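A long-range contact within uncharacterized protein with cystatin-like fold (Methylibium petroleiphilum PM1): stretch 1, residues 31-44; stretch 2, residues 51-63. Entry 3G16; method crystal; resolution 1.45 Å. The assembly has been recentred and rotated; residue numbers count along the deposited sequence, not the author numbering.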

# COMPACT_ATOMS: atom_id res chain seq x y z
N MSE A 31 -2.22 20.34 -8.80
CA MSE A 31 -2.59 18.93 -8.65
C MSE A 31 -3.20 18.37 -9.94
O MSE A 31 -2.87 17.28 -10.38
N ILE A 32 -4.11 19.12 -10.55
CA ILE A 32 -4.80 18.65 -11.74
C ILE A 32 -3.83 18.31 -12.86
O ILE A 32 -4.04 17.34 -13.62
N ALA A 33 -2.75 19.09 -12.96
CA ALA A 33 -1.75 18.90 -14.01
C ALA A 33 -0.94 17.61 -13.86
O ALA A 33 -0.22 17.22 -14.78
N CYS A 34 -1.07 16.95 -12.70
CA CYS A 34 -0.35 15.71 -12.49
C CYS A 34 -1.11 14.46 -12.90
O CYS A 34 -0.58 13.35 -12.80
N PHE A 35 -2.37 14.65 -13.30
CA PHE A 35 -3.26 13.56 -13.66
C PHE A 35 -3.83 13.63 -15.05
O PHE A 35 -4.03 14.73 -15.57
N VAL A 36 -4.17 12.50 -15.63
CA VAL A 36 -5.08 12.51 -16.78
C VAL A 36 -6.43 13.03 -16.22
O VAL A 36 -6.78 12.76 -15.06
N PRO A 37 -7.23 13.73 -17.02
CA PRO A 37 -8.48 14.32 -16.49
C PRO A 37 -9.42 13.34 -15.83
O PRO A 37 -10.09 13.70 -14.84
N GLU A 38 -9.49 12.13 -16.35
CA GLU A 38 -10.39 11.12 -15.85
C GLU A 38 -9.83 10.27 -14.71
O GLU A 38 -10.45 9.26 -14.34
N ALA A 39 -8.68 10.64 -14.16
CA ALA A 39 -8.08 9.84 -13.11
C ALA A 39 -9.05 9.64 -11.94
O ALA A 39 -9.83 10.53 -11.61
N VAL A 40 -8.94 8.47 -11.33
CA VAL A 40 -9.77 8.11 -10.17
C VAL A 40 -8.85 7.78 -8.99
O VAL A 40 -7.83 7.09 -9.13
N HIS A 41 -9.21 8.27 -7.81
CA HIS A 41 -8.54 7.90 -6.54
C HIS A 41 -9.51 7.03 -5.75
O HIS A 41 -10.69 7.40 -5.55
N TYR A 42 -9.04 5.86 -5.33
CA TYR A 42 -9.81 4.92 -4.52
C TYR A 42 -9.26 4.92 -3.12
O TYR A 42 -8.05 5.15 -2.88
N PHE A 43 -10.14 4.54 -2.19
CA PHE A 43 -9.86 4.51 -0.75
C PHE A 43 -10.54 3.30 -0.15
O PHE A 43 -11.41 2.73 -0.76
N PRO A 44 -10.16 2.98 1.09
CA PRO A 44 -10.93 1.91 1.73
C PRO A 44 -12.43 2.18 1.67
O PRO A 44 -12.86 3.35 1.83
N ALA A 51 -15.10 6.73 -4.11
CA ALA A 51 -13.93 7.16 -4.90
C ALA A 51 -14.04 8.62 -5.25
O ALA A 51 -15.13 9.24 -5.23
N PHE A 52 -12.90 9.20 -5.61
CA PHE A 52 -12.83 10.57 -6.15
C PHE A 52 -12.71 10.44 -7.67
O PHE A 52 -11.70 9.95 -8.21
N ARG A 53 -13.72 10.86 -8.38
CA ARG A 53 -13.80 10.65 -9.83
C ARG A 53 -13.38 11.87 -10.62
O ARG A 53 -14.14 12.85 -10.72
N GLY A 54 -12.17 11.83 -11.15
CA GLY A 54 -11.65 12.88 -11.98
C GLY A 54 -10.61 13.72 -11.27
O GLY A 54 -10.67 13.97 -10.06
N ALA A 55 -9.61 14.17 -12.03
CA ALA A 55 -8.55 14.98 -11.46
C ALA A 55 -9.07 16.20 -10.70
O ALA A 55 -8.53 16.58 -9.66
N ALA A 56 -10.07 16.88 -11.28
CA ALA A 56 -10.58 18.11 -10.66
C ALA A 56 -11.18 17.82 -9.29
O ALA A 56 -11.14 18.65 -8.39
N GLN A 57 -11.79 16.67 -9.16
CA GLN A 57 -12.43 16.26 -7.91
C GLN A 57 -11.39 15.88 -6.86
O GLN A 57 -11.53 16.22 -5.68
N ILE A 58 -10.36 15.14 -7.26
CA ILE A 58 -9.27 14.83 -6.34
C ILE A 58 -8.72 16.14 -5.82
O ILE A 58 -8.56 16.32 -4.61
N ALA A 59 -8.42 17.09 -6.71
CA ALA A 59 -7.80 18.34 -6.33
C ALA A 59 -8.69 19.17 -5.40
O ALA A 59 -8.23 19.72 -4.40
N HIS A 60 -9.98 19.25 -5.73
CA HIS A 60 -10.90 20.04 -4.93
C HIS A 60 -11.00 19.47 -3.51
O HIS A 60 -11.03 20.23 -2.52
N ARG A 61 -11.08 18.14 -3.41
CA ARG A 61 -11.28 17.52 -2.12
C ARG A 61 -10.03 17.64 -1.25
O ARG A 61 -10.14 17.91 -0.06
N TRP A 62 -8.85 17.54 -1.84
CA TRP A 62 -7.64 17.76 -1.03
C TRP A 62 -7.53 19.24 -0.66
O TRP A 62 -7.10 19.54 0.45
N ARG A 63 -7.91 20.19 -1.52
CA ARG A 63 -7.88 21.58 -1.14
C ARG A 63 -8.79 21.79 0.09
O ARG A 63 -8.40 22.48 1.04

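Ile58 sits at the apolar centre of the contact. It lies on the helix of stretch 2, and its CA-to-CB bond points toward stretch 1. With chi1 m and chi2 t, its CD1 reaches the Phe35 ring and lies over one face, 4.2 Å from the ring centroid. This is a CH-pi contact. Ile58 CD1 is also 4.3 Å from Ala39 CB, and Ile58 CG1 is 4.0 Å from His41 CB. Phe35, chi1 m, points toward the helix as well. Its CB meets Ala55 CB at 3.6 Å. Ala55 is small, and the two backbones come close here.

Ala59, one turn after Ala55, and Trp62, one turn after Ile58, face the selenomethionine Met31. Met31 is m at chi1 and t at chi2, and its chi3 of -91° lies between wells. Met31 CB packs on Ala59 CB at 3.9 Å. Met31 SE is 3.9 Å from Trp62 CB and lies at the edge of the indole. Ile32, also m and t, points sideways. Its CG1 is 3.7 Å from Ala59 CB, and its CD1 is 4.3 Å from Ala56 CB.

Trp62 also belongs to an aromatic cluster with His41, Phe43 and Phe52. His41 (chi1 t) and Phe52 (chi1 m) form a bridge pair with side chains on the same face of the sheet. Phe43 and Trp62 are both m at chi1. The edge of Phe43 meets the face of Phe52, with centroids 4.6 Å apart. Phe43 CE1 is 3.6 Å from Trp62 CH2, and these two rings meet rim to rim. The edge of Trp62 points toward the face of His41 in an offset arrangement. His41 ND1 donates to Tyr42 O at 3.1 Å, within its own stretch. Trp62 NE1 is bonded elsewhere in the structure.

Val40, chi1 t, points to the other face of the sheet. Its CG1 is 3.8 Å from Ala51 CB, which also lies 3.9 Å from Tyr42 CD1.

The polar edge is mostly backbone. His41 N donates to Phe52 O at 3.0 Å, and Phe52 N donates to His41 O at 2.9 Å. Gly54 N donates to Ala39 O at 2.7 Å, and Ala55 N donates to Pro37 O at 2.9 Å. Gly54 is the N-cap residue. Its backbone angles call for glycine, since a CB would jam against the preceding carbonyl. Water 1 donates to Pro37 O at 2.8 Å and accepts from Ala56 N at 3.0 Å, so it links the corner to the helix start. The CA-to-CB bonds of Pro37 and Glu38 point away from stretch 2.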

# COMPACT_ATOMS: atom_id res chain seq x y z
CB MSE A 31 -3.54 18.75 -7.47
CG MSE A 31 -2.95 18.95 -6.11
SE MSE A 31 -4.21 18.61 -4.69
CE MSE A 31 -4.97 20.40 -4.44
CB ILE A 32 -5.84 19.72 -12.19
CG1 ILE A 32 -7.02 19.74 -11.22
CG2 ILE A 32 -6.35 19.47 -13.61
CD1 ILE A 32 -7.98 20.96 -11.37
CB ALA A 33 -0.82 20.09 -14.05
CB CYS A 34 -0.06 15.56 -11.00
SG CYS A 34 1.08 16.84 -10.38
CB PHE A 35 -4.51 13.62 -12.77
CG PHE A 35 -4.25 13.34 -11.31
CD1 PHE A 35 -4.18 12.04 -10.83
CD2 PHE A 35 -4.09 14.37 -10.40
CE1 PHE A 35 -3.95 11.77 -9.50
CE2 PHE A 35 -3.84 14.11 -9.06
CZ PHE A 35 -3.78 12.81 -8.61
CB VAL A 36 -5.25 11.16 -17.48
CG1 VAL A 36 -3.86 10.64 -17.95
CG2 VAL A 36 -5.87 10.14 -16.57
CB PRO A 37 -9.11 14.97 -17.73
CG PRO A 37 -7.98 15.16 -18.68
CD PRO A 37 -6.94 14.13 -18.41
CB GLU A 38 -10.83 10.23 -17.03
CG GLU A 38 -9.78 9.27 -17.63
CD GLU A 38 -8.76 9.86 -18.65
OE1 GLU A 38 -8.66 11.07 -18.84
OE2 GLU A 38 -8.05 9.03 -19.28
CB ALA A 39 -6.82 10.53 -12.57
CB VAL A 40 -10.72 6.95 -10.45
CG1 VAL A 40 -11.62 6.67 -9.22
CG2 VAL A 40 -11.62 7.25 -11.66
CB HIS A 41 -8.25 9.14 -5.72
CG HIS A 41 -7.15 9.00 -4.71
ND1 HIS A 41 -7.03 7.94 -3.81
CD2 HIS A 41 -6.15 9.85 -4.41
CE1 HIS A 41 -5.97 8.16 -3.03
NE2 HIS A 41 -5.41 9.31 -3.37
CB TYR A 42 -9.73 3.53 -5.12
CG TYR A 42 -10.29 3.41 -6.51
CD1 TYR A 42 -11.62 3.18 -6.69
CD2 TYR A 42 -9.51 3.56 -7.64
CE1 TYR A 42 -12.17 3.09 -7.96
CE2 TYR A 42 -10.05 3.47 -8.91
CZ TYR A 42 -11.38 3.23 -9.08
OH TYR A 42 -11.93 3.12 -10.35
CB PHE A 43 -10.44 5.78 -0.06
CG PHE A 43 -9.95 7.04 -0.64
CD1 PHE A 43 -8.78 7.58 -0.22
CD2 PHE A 43 -10.69 7.70 -1.61
CE1 PHE A 43 -8.30 8.77 -0.74
CE2 PHE A 43 -10.23 8.89 -2.15
CZ PHE A 43 -9.04 9.44 -1.74
CB PRO A 44 -10.39 1.94 3.16
CG PRO A 44 -9.03 2.42 3.04
CD PRO A 44 -9.06 3.46 1.93
CB ALA A 51 -13.86 6.35 -6.21
CB PHE A 52 -11.65 11.37 -5.60
CG PHE A 52 -11.66 11.64 -4.13
CD1 PHE A 52 -12.76 11.39 -3.33
CD2 PHE A 52 -10.58 12.29 -3.57
CE1 PHE A 52 -12.75 11.73 -1.99
CE2 PHE A 52 -10.58 12.63 -2.24
CZ PHE A 52 -11.66 12.36 -1.44
CB ARG A 53 -15.21 10.28 -10.22
CG ARG A 53 -15.73 9.02 -9.57
CD ARG A 53 -17.28 8.99 -9.72
NE ARG A 53 -17.90 7.76 -9.21
CZ ARG A 53 -18.12 7.53 -7.93
NH1 ARG A 53 -17.88 8.45 -6.96
NH2 ARG A 53 -18.70 6.34 -7.66
CB ALA A 55 -7.62 15.43 -12.61
CB ALA A 56 -11.63 18.79 -11.58
CB GLN A 57 -13.39 15.11 -8.15
CG GLN A 57 -14.71 15.55 -8.81
CD GLN A 57 -14.52 16.30 -10.13
OE1 GLN A 57 -14.18 15.67 -11.18
NE2 GLN A 57 -14.71 17.62 -10.10
CB ILE A 58 -8.18 14.02 -7.11
CG1 ILE A 58 -8.71 12.64 -7.55
CG2 ILE A 58 -6.94 13.87 -6.24
CD1 ILE A 58 -7.78 11.91 -8.57
CB ALA A 59 -7.41 19.15 -7.61
CB HIS A 60 -12.28 20.08 -5.60
CG HIS A 60 -13.25 20.98 -4.89
ND1 HIS A 60 -12.93 22.30 -4.66
CD2 HIS A 60 -14.52 20.80 -4.46
CE1 HIS A 60 -13.96 22.90 -4.09
NE2 HIS A 60 -14.92 22.01 -3.92
CB ARG A 61 -11.80 16.09 -2.31
CG ARG A 61 -13.26 16.13 -2.90
CD ARG A 61 -13.78 14.86 -3.44
NE ARG A 61 -14.92 15.11 -4.31
CZ ARG A 61 -15.60 14.15 -4.94
NH1 ARG A 61 -15.39 12.87 -4.68
NH2 ARG A 61 -16.56 14.48 -5.79
CB TRP A 62 -6.39 17.27 -1.70
CG TRP A 62 -6.27 15.82 -1.92
CD1 TRP A 62 -5.66 15.23 -2.98
CD2 TRP A 62 -6.76 14.73 -1.10
NE1 TRP A 62 -5.70 13.87 -2.88
CE2 TRP A 62 -6.37 13.54 -1.73
CE3 TRP A 62 -7.47 14.63 0.12
CZ2 TRP A 62 -6.66 12.28 -1.21
CZ3 TRP A 62 -7.74 13.35 0.64
CH2 TRP A 62 -7.35 12.20 -0.05
CB ARG A 63 -8.35 22.44 -2.27
CG ARG A 63 -8.44 23.91 -1.86
CD ARG A 63 -9.20 24.65 -2.82
NE ARG A 63 -9.48 26.00 -2.39
CZ ARG A 63 -10.48 26.67 -2.91
NH1 ARG A 63 -11.27 26.08 -3.82
NH2 ARG A 63 -10.70 27.92 -2.50
O HOH W 1 -10.91 16.30 -14.07